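Local coordinates for hypothetical protein TM1553 (Thermotoga maritima, PDB 1VRM), which belongs to the ApbE family and probably acts as a flavin transferase that attaches FMN covalently to target proteins, at residues A[101-114]-A[126-140]. Residues are numbered along the deposited sequence; the frame is centred on the assembly and turned at random.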
loop_
_atom_site.group_PDB
_atom_site.type_symbol
_atom_site.label_atom_id
_atom_site.label_comp_id
_atom_site.label_asym_id
_atom_site.label_seq_id
_atom_site.Cartn_x
_atom_site.Cartn_y
_atom_site.Cartn_z
ATOM N N GLY A 101 -13.153 2.246 -7.964
ATOM C CA GLY A 101 -12.920 3.248 -6.936
ATOM C C GLY A 101 -12.796 2.759 -5.520
ATOM O O GLY A 101 -12.699 3.579 -4.608
ATOM N N ALA A 102 -12.824 1.447 -5.306
ATOM C CA ALA A 102 -12.595 0.921 -3.942
ATOM C C ALA A 102 -11.190 1.263 -3.423
ATOM O O ALA A 102 -11.020 1.698 -2.263
ATOM C CB ALA A 102 -12.846 -0.567 -3.893
ATOM N N PHE A 103 -10.187 1.075 -4.274
ATOM C CA PHE A 103 -8.898 1.770 -4.123
ATOM C C PHE A 103 -9.050 3.070 -4.905
ATOM O O PHE A 103 -9.448 3.038 -6.075
ATOM C CB PHE A 103 -7.743 0.936 -4.691
ATOM C CG PHE A 103 -6.448 1.682 -4.744
ATOM C CD1 PHE A 103 -5.605 1.732 -3.649
ATOM C CD2 PHE A 103 -6.091 2.372 -5.882
ATOM C CE1 PHE A 103 -4.399 2.429 -3.735
ATOM C CE2 PHE A 103 -4.870 3.093 -5.957
ATOM C CZ PHE A 103 -4.068 3.144 -4.879
ATOM N N ASP A 104 -8.755 4.202 -4.279
ATOM C CA ASP A 104 -8.794 5.459 -4.991
ATOM C C ASP A 104 -7.738 6.387 -4.418
ATOM O O ASP A 104 -7.843 6.739 -3.253
ATOM C CB ASP A 104 -10.168 6.059 -4.849
ATOM C CG ASP A 104 -10.406 7.229 -5.801
ATOM O OD1 ASP A 104 -9.427 7.935 -6.053
ATOM O OD2 ASP A 104 -11.553 7.437 -6.325
ATOM N N PRO A 105 -6.760 6.798 -5.245
ATOM C CA PRO A 105 -5.688 7.648 -4.759
ATOM C C PRO A 105 -6.143 9.095 -4.557
ATOM O O PRO A 105 -5.340 9.915 -4.182
ATOM C CB PRO A 105 -4.641 7.535 -5.857
ATOM C CG PRO A 105 -5.400 7.382 -7.070
ATOM C CD PRO A 105 -6.587 6.522 -6.682
ATOM N N THR A 106 -7.404 9.421 -4.783
ATOM C CA THR A 106 -7.883 10.766 -4.497
ATOM C C THR A 106 -8.666 10.901 -3.181
ATOM O O THR A 106 -9.493 11.777 -3.020
ATOM C CB THR A 106 -8.721 11.313 -5.653
ATOM O OG1 THR A 106 -9.902 10.514 -5.774
ATOM C CG2 THR A 106 -7.923 11.295 -6.978
ATOM N N VAL A 107 -8.366 10.024 -2.237
ATOM C CA VAL A 107 -8.849 10.193 -0.858
ATOM C C VAL A 107 -8.121 11.318 -0.097
ATOM O O VAL A 107 -8.376 11.503 1.088
ATOM C CB VAL A 107 -8.734 8.859 -0.042
ATOM C CG1 VAL A 107 -9.745 7.822 -0.550
ATOM C CG2 VAL A 107 -7.365 8.319 -0.111
ATOM N N GLY A 108 -7.255 12.111 -0.746
ATOM C CA GLY A 108 -6.492 13.104 -0.056
ATOM C C GLY A 108 -7.330 14.120 0.707
ATOM O O GLY A 108 -7.032 14.443 1.844
ATOM N N ARG A 109 -8.380 14.690 0.073
ATOM C CA ARG A 109 -9.192 15.672 0.769
ATOM C C ARG A 109 -9.857 15.077 2.025
ATOM O O ARG A 109 -9.999 15.757 3.039
ATOM C CB ARG A 109 -10.257 16.310 -0.129
ATOM C CG ARG A 109 -9.717 17.222 -1.211
ATOM C CD ARG A 109 -9.156 18.505 -0.739
ATOM N NE ARG A 109 -10.182 19.313 -0.102
ATOM C CZ ARG A 109 -11.022 20.160 -0.733
ATOM N NH1 ARG A 109 -10.970 20.313 -2.036
ATOM N NH2 ARG A 109 -11.882 20.895 -0.017
ATOM N N LEU A 110 -10.309 13.830 1.927
ATOM C CA LEU A 110 -10.920 13.180 3.078
ATOM C C LEU A 110 -9.882 12.888 4.182
ATOM O O LEU A 110 -10.156 13.132 5.361
ATOM C CB LEU A 110 -11.624 11.882 2.657
ATOM C CG LEU A 110 -12.949 12.056 1.942
ATOM C CD1 LEU A 110 -13.262 10.784 1.211
ATOM C CD2 LEU A 110 -14.062 12.417 2.948
ATOM N N LEU A 111 -8.710 12.410 3.799
ATOM C CA LEU A 111 -7.637 12.123 4.807
ATOM C C LEU A 111 -7.298 13.422 5.532
ATOM O O LEU A 111 -7.130 13.454 6.732
ATOM C CB LEU A 111 -6.421 11.499 4.169
ATOM C CG LEU A 111 -6.714 10.093 3.647
ATOM C CD1 LEU A 111 -5.568 9.638 2.808
ATOM C CD2 LEU A 111 -6.932 9.121 4.771
ATOM N N GLU A 112 -7.263 14.518 4.792
ATOM C CA GLU A 112 -6.905 15.814 5.369
ATOM C C GLU A 112 -8.002 16.265 6.382
ATOM O O GLU A 112 -7.752 16.720 7.508
ATOM C CB GLU A 112 -6.723 16.749 4.181
ATOM C CG GLU A 112 -6.125 18.019 4.410
ATOM C CD GLU A 112 -6.123 18.817 3.105
ATOM O OE1 GLU A 112 -7.203 19.017 2.514
ATOM O OE2 GLU A 112 -5.043 19.239 2.695
ATOM N N LEU A 113 -9.254 16.026 6.017
ATOM C CA LEU A 113 -10.371 16.377 6.850
ATOM C C LEU A 113 -10.382 15.612 8.153
ATOM O O LEU A 113 -10.608 16.169 9.206
ATOM C CB LEU A 113 -11.647 16.102 6.069
ATOM C CG LEU A 113 -12.968 16.671 6.563
ATOM C CD1 LEU A 113 -12.982 18.203 6.347
ATOM C CD2 LEU A 113 -14.123 15.944 5.863
ATOM N N TRP A 114 -10.120 14.311 8.067
ATOM C CA TRP A 114 -10.065 13.443 9.245
ATOM C C TRP A 114 -8.805 13.667 10.105
ATOM O O TRP A 114 -8.722 13.213 11.245
ATOM C CB TRP A 114 -10.090 11.967 8.777
ATOM C CG TRP A 114 -11.401 11.459 8.456
ATOM C CD1 TRP A 114 -12.025 11.486 7.240
ATOM C CD2 TRP A 114 -12.294 10.788 9.353
ATOM N NE1 TRP A 114 -13.275 10.901 7.329
ATOM C CE2 TRP A 114 -13.455 10.443 8.621
ATOM C CE3 TRP A 114 -12.231 10.477 10.730
ATOM C CZ2 TRP A 114 -14.536 9.815 9.215
ATOM C CZ3 TRP A 114 -13.266 9.825 11.293
ATOM C CH2 TRP A 114 -14.435 9.524 10.563
ATOM N N PRO A 126 -15.019 14.194 11.549
ATOM C CA PRO A 126 -15.711 15.290 10.895
ATOM C C PRO A 126 -17.206 15.050 10.928
ATOM O O PRO A 126 -17.644 13.919 11.046
ATOM C CB PRO A 126 -15.179 15.223 9.447
ATOM C CG PRO A 126 -13.921 14.378 9.517
ATOM C CD PRO A 126 -14.284 13.376 10.557
ATOM N N SER A 127 -18.007 16.114 10.825
ATOM C CA SER A 127 -19.437 15.892 10.723
ATOM C C SER A 127 -19.892 15.255 9.422
ATOM O O SER A 127 -19.175 15.302 8.402
ATOM C CB SER A 127 -20.166 17.238 10.890
ATOM O OG SER A 127 -19.948 18.061 9.732
ATOM N N ARG A 128 -21.095 14.690 9.427
ATOM C CA ARG A 128 -21.687 14.136 8.223
ATOM C C ARG A 128 -21.715 15.161 7.088
ATOM O O ARG A 128 -21.413 14.874 5.920
ATOM C CB ARG A 128 -23.120 13.658 8.480
ATOM C CG ARG A 128 -23.673 12.908 7.305
ATOM C CD ARG A 128 -25.081 12.389 7.564
ATOM N NE ARG A 128 -25.697 11.835 6.353
ATOM N N GLU A 129 -22.137 16.367 7.433
ATOM C CA GLU A 129 -22.187 17.432 6.449
ATOM C C GLU A 129 -20.796 17.723 5.832
ATOM O O GLU A 129 -20.684 17.900 4.611
ATOM C CB GLU A 129 -22.820 18.666 7.089
ATOM C CG GLU A 129 -22.859 19.849 6.277
ATOM C CD GLU A 129 -23.871 20.882 6.809
ATOM O OE1 GLU A 129 -24.311 20.801 7.981
ATOM O OE2 GLU A 129 -24.238 21.761 6.026
ATOM N N GLU A 130 -19.750 17.720 6.646
ATOM C CA GLU A 130 -18.380 17.972 6.161
ATOM C C GLU A 130 -17.928 16.857 5.226
ATOM O O GLU A 130 -17.318 17.092 4.218
ATOM C CB GLU A 130 -17.404 18.047 7.319
ATOM C CG GLU A 130 -17.428 19.333 8.140
ATOM C CD GLU A 130 -16.290 19.273 9.141
ATOM O OE1 GLU A 130 -16.495 18.642 10.222
ATOM O OE2 GLU A 130 -15.174 19.748 8.773
ATOM N N ILE A 131 -18.270 15.628 5.586
ATOM C CA ILE A 131 -17.858 14.467 4.807
ATOM C C ILE A 131 -18.589 14.454 3.470
ATOM O O ILE A 131 -17.990 14.170 2.428
ATOM C CB ILE A 131 -18.079 13.150 5.585
ATOM C CG1 ILE A 131 -17.070 13.061 6.712
ATOM C CG2 ILE A 131 -17.985 11.946 4.655
ATOM C CD1 ILE A 131 -17.444 12.195 7.812
ATOM N N GLU A 132 -19.888 14.758 3.488
ATOM C CA GLU A 132 -20.661 14.820 2.247
ATOM C C GLU A 132 -20.118 15.863 1.286
ATOM O O GLU A 132 -20.002 15.594 0.113
ATOM C CB GLU A 132 -22.120 15.094 2.495
ATOM C CG GLU A 132 -22.869 13.930 3.126
ATOM N N GLU A 133 -19.669 16.989 1.815
ATOM C CA GLU A 133 -19.065 17.982 0.961
ATOM C C GLU A 133 -17.713 17.491 0.448
ATOM O O GLU A 133 -17.396 17.661 -0.726
ATOM C CB GLU A 133 -18.897 19.291 1.714
ATOM C CG GLU A 133 -18.107 20.350 0.926
ATOM C CD GLU A 133 -18.793 20.823 -0.343
ATOM O OE1 GLU A 133 -20.039 20.796 -0.421
ATOM O OE2 GLU A 133 -18.062 21.176 -1.304
ATOM N N ALA A 134 -16.890 16.887 1.293
ATOM C CA ALA A 134 -15.589 16.425 0.842
ATOM C C ALA A 134 -15.670 15.342 -0.238
ATOM O O ALA A 134 -14.771 15.198 -1.071
ATOM C CB ALA A 134 -14.739 15.929 2.016
ATOM N N LEU A 135 -16.759 14.566 -0.248
ATOM C CA LEU A 135 -16.956 13.538 -1.306
ATOM C C LEU A 135 -17.092 14.171 -2.688
ATOM O O LEU A 135 -16.732 13.546 -3.686
ATOM C CB LEU A 135 -18.200 12.688 -1.021
ATOM C CG LEU A 135 -18.004 11.639 0.065
ATOM C CD1 LEU A 135 -19.341 11.007 0.323
ATOM C CD2 LEU A 135 -16.957 10.600 -0.345
ATOM N N LYS A 136 -17.561 15.420 -2.766
ATOM C CA LYS A 136 -17.586 16.141 -4.052
ATOM C C LYS A 136 -16.175 16.441 -4.547
ATOM O O LYS A 136 -15.975 16.788 -5.710
ATOM C CB LYS A 136 -18.317 17.466 -3.940
ATOM C CG LYS A 136 -19.722 17.360 -3.387
ATOM C CD LYS A 136 -20.434 18.683 -3.480
ATOM C CE LYS A 136 -21.896 18.582 -3.064
ATOM N NZ LYS A 136 -21.991 18.358 -1.612
ATOM N N HIS A 137 -15.222 16.381 -3.628
ATOM C CA HIS A 137 -13.800 16.636 -3.918
ATOM C C HIS A 137 -12.974 15.383 -3.756
ATOM O O HIS A 137 -11.814 15.459 -3.323
ATOM C CB HIS A 137 -13.309 17.759 -3.028
ATOM C CG HIS A 137 -14.277 18.889 -2.966
ATOM N ND1 HIS A 137 -14.702 19.558 -4.102
ATOM C CD2 HIS A 137 -15.015 19.371 -1.942
ATOM C CE1 HIS A 137 -15.651 20.412 -3.761
ATOM N NE2 HIS A 137 -15.845 20.333 -2.454
ATOM N N THR A 138 -13.588 14.268 -4.180
ATOM C CA THR A 138 -12.997 12.918 -4.114
ATOM C C THR A 138 -13.383 12.238 -5.404
ATOM O O THR A 138 -14.473 12.459 -5.867
ATOM C CB THR A 138 -13.623 12.136 -2.946
ATOM O OG1 THR A 138 -13.408 12.876 -1.731
ATOM C CG2 THR A 138 -13.025 10.726 -2.802
ATOM N N GLY A 139 -12.478 11.462 -5.987
ATOM C CA GLY A 139 -12.844 10.606 -7.137
ATOM C C GLY A 139 -11.720 10.593 -8.162
ATOM O O GLY A 139 -11.306 11.664 -8.651
ATOM N N TYR A 140 -11.243 9.395 -8.507
ATOM C CA TYR A 140 -10.052 9.300 -9.394
ATOM C C TYR A 140 -10.255 9.893 -10.766
ATOM O O TYR A 140 -9.290 10.262 -11.438
ATOM C CB TYR A 140 -9.574 7.858 -9.557
ATOM C CG TYR A 140 -10.494 6.986 -10.347
ATOM C CD1 TYR A 140 -11.633 6.427 -9.761
ATOM C CD2 TYR A 140 -10.229 6.697 -11.690
ATOM C CE1 TYR A 140 -12.490 5.580 -10.500
ATOM C CE2 TYR A 140 -11.088 5.894 -12.429
ATOM C CZ TYR A 140 -12.197 5.346 -11.827
ATOM O OH TYR A 140 -13.029 4.538 -12.578
HETATM O O HOH W 1 -9.388 14.392 -2.797
HETATM O O HOH W 2 -10.876 12.704 -0.680
#
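Leu-113 of helix 108-114 points its CB toward residues 126-140, and its CG, anti to the backbone N, is turned onto CB and CG of Pro-126. Beyond the fork, CD1 touches Glu-130 OE2, whose salt bridge is with Arg-124, while CD2 meets Pro-126 CB at 3.8 Å, the carbonyl O of Glu-130 and Ala-134 CB at 3.9 Å, with Ile-131 CG1 a little farther off. Pro-126 also serves Trp-114: its CD stands 3.4 Å from the centroid of the Trp-114 six-membered ring, almost on the ring normal, a CH-pi contact. About one turn earlier, Leu-110 sends CD2 to Ala-134 CB and CD1 to Leu-135 CD2. The two short helices thus form an antiparallel pair at 157°, their axes 9.6 Å apart, packed within the ApbE-family region beside the loops carrying Leu-251 and Tyr-257. Arg-109, bent at chi2 and chi3, brings its guanidinium nearly parallel to the His-137 ring (planes 4° apart), with His-137 CB over its face, while NH1 bonds to Gly-157 O. One water bridges Thr-106 O, Leu-110 N and Thr-138 OG1. Before the helix, Asp-104 OD1 accepts from Thr-106 N, making an Asx turn, and from Thr-106 OG1 at 2.6 Å, whose oxygen in turn accepts a hydrogen bond from Gly-139 N (2.8 Å). Asp-104 OD2 uses its syn lone pair for Tyr-140 N (2.9 Å), though the bond is bent to 134°. An alanine here would remove the carboxylate, and is likely to deprive Tyr-140 N of its acceptor and let the Thr-106 hydroxyl turn away from Gly-139.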